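Local coordinates for protein spectinomycin phosphotransferase (Legionella pneumophila, PDB 3I1A) that probably transfers a phosphate group from a nucleotide to the antibiotic spectinomycin, a kinase-like step that confers resistance to the drug, at residues Asp168-Phe174 and Leu296-Asn300. Residues are numbered along the deposited sequence; the frame is centred on the assembly and turned at random.
Sequences DKLTAAF and LLSRN
Leu296 lies with its CB over one face of the Phe174 ring, 3.9 Å from the ring centroid, which meets the geometry of a CH-pi contact. The offset is toward the rim, where Leu296 CB comes within 3.5 Å of Phe174 CG. Phe174 chi1 of 172°, which sets CG opposite the backbone N, carries the ring across to Leu296 and brings its CE2 to 3.8 Å from Leu297 CG. One turn before Phe174, Leu170 CB packs against Leu296 CD1 at 3.9 Å.

Beside this apolar patch, Thr171 OG1 lies 2.8 Å from Leu296 O, close enough to donate to it, although its single proton has another acceptor within reach. Water 1 donates to the same hydroxyl and accepts from Asp168 N, with a weak further bond from Arg299 NH1. Asp168 is the N-cap of its helix: its OD1 accepts from Thr171 N at 2.9 Å with an N-H...O angle of 165°. The bent Arg299 chain turns one face of its guanidinium to Asp168, with CB over the centre and OD2 above the NE end; the carboxylate and guanidinium planes are 25° apart. Asp168 OD2 stands 3.3 Å from Arg299 NE but well out of the guanidinium plane, evidence for an ion pair by charge alone.

Arg306 forms a second salt bridge with Asp168 OD2 and hydrogen-bonds Leu296 O, tying both segments to helix 303-315, whose Phe313 meets the Phe174 ring edge-to-face. The contact thus packs the start of helix 169-180 against the C-terminal end of helix 274-297, with helix 303-315 touching both, away from the nucleotide and magnesium sites.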
# COMPACT_ATOMS: atom_id res chain seq x y z
N ASP A 168 6.37 12.07 -28.46
CA ASP A 168 5.05 12.70 -28.56
C ASP A 168 4.97 13.81 -27.51
O ASP A 168 5.94 14.07 -26.80
CB ASP A 168 3.90 11.67 -28.42
CG ASP A 168 3.70 11.11 -27.01
OD1 ASP A 168 4.52 11.34 -26.10
OD2 ASP A 168 2.67 10.40 -26.83
N LYS A 169 3.84 14.50 -27.44
CA LYS A 169 3.65 15.61 -26.52
C LYS A 169 3.96 15.29 -25.07
O LYS A 169 4.68 16.04 -24.39
CB LYS A 169 2.19 16.12 -26.61
CG LYS A 169 1.93 17.45 -25.88
CD LYS A 169 0.43 17.80 -25.96
CE LYS A 169 0.06 19.12 -25.30
NZ LYS A 169 -1.43 19.22 -25.19
N LEU A 170 3.41 14.19 -24.58
CA LEU A 170 3.64 13.84 -23.18
C LEU A 170 5.09 13.47 -22.90
O LEU A 170 5.65 13.89 -21.90
CB LEU A 170 2.71 12.71 -22.79
CG LEU A 170 1.30 13.25 -22.54
CD1 LEU A 170 0.37 12.07 -22.20
CD2 LEU A 170 1.33 14.26 -21.40
N THR A 171 5.71 12.71 -23.80
CA THR A 171 7.11 12.34 -23.60
C THR A 171 8.01 13.57 -23.59
O THR A 171 8.91 13.68 -22.77
CB THR A 171 7.59 11.39 -24.70
OG1 THR A 171 6.89 10.16 -24.59
CG2 THR A 171 9.09 11.13 -24.56
N ALA A 172 7.76 14.51 -24.50
CA ALA A 172 8.57 15.73 -24.55
C ALA A 172 8.38 16.59 -23.30
O ALA A 172 9.33 17.19 -22.78
CB ALA A 172 8.22 16.56 -25.81
N ALA A 173 7.14 16.67 -22.80
CA ALA A 173 6.86 17.46 -21.61
C ALA A 173 7.56 16.83 -20.39
O ALA A 173 8.12 17.54 -19.53
CB ALA A 173 5.34 17.54 -21.37
N PHE A 174 7.54 15.51 -20.34
CA PHE A 174 8.18 14.77 -19.25
C PHE A 174 9.70 14.97 -19.26
O PHE A 174 10.31 15.19 -18.22
CB PHE A 174 7.88 13.28 -19.36
CG PHE A 174 8.65 12.44 -18.39
CD1 PHE A 174 8.33 12.47 -17.03
CD2 PHE A 174 9.72 11.65 -18.82
CE1 PHE A 174 9.08 11.74 -16.11
CE2 PHE A 174 10.48 10.91 -17.92
CZ PHE A 174 10.16 10.96 -16.55
N LEU A 296 5.81 7.51 -18.96
CA LEU A 296 5.90 8.70 -19.81
C LEU A 296 6.89 8.53 -20.96
O LEU A 296 6.70 9.12 -22.02
CB LEU A 296 6.29 9.94 -18.98
CG LEU A 296 5.15 10.77 -18.37
CD1 LEU A 296 4.23 11.36 -19.48
CD2 LEU A 296 4.36 9.90 -17.41
N LEU A 297 7.95 7.74 -20.76
CA LEU A 297 8.92 7.51 -21.83
C LEU A 297 8.38 6.49 -22.83
O LEU A 297 8.87 6.42 -23.97
CB LEU A 297 10.25 7.00 -21.25
CG LEU A 297 10.99 8.03 -20.40
CD1 LEU A 297 12.15 7.34 -19.65
CD2 LEU A 297 11.54 9.12 -21.29
N SER A 298 7.40 5.70 -22.39
CA SER A 298 6.76 4.69 -23.24
C SER A 298 5.32 5.07 -23.58
O SER A 298 4.80 6.08 -23.10
CB SER A 298 6.75 3.33 -22.54
OG SER A 298 8.07 2.96 -22.20
N ARG A 299 4.69 4.24 -24.41
CA ARG A 299 3.32 4.45 -24.84
C ARG A 299 2.59 3.16 -24.55
O ARG A 299 1.89 2.61 -25.40
CB ARG A 299 3.28 4.76 -26.35
CG ARG A 299 4.27 5.84 -26.77
CD ARG A 299 3.64 7.22 -26.85
NE ARG A 299 3.03 7.44 -28.16
CZ ARG A 299 3.71 7.76 -29.27
NH1 ARG A 299 5.03 7.90 -29.23
NH2 ARG A 299 3.06 7.93 -30.41
N ASN A 300 2.80 2.67 -23.33
CA ASN A 300 2.19 1.44 -22.85
C ASN A 300 0.72 1.60 -22.46
O ASN A 300 -0.05 0.65 -22.56
CB ASN A 300 2.97 0.89 -21.65
CG ASN A 300 4.38 0.48 -22.01
OD1 ASN A 300 4.65 0.06 -23.15
ND2 ASN A 300 5.30 0.57 -21.05
O HOH W 1 6.89 9.34 -27.21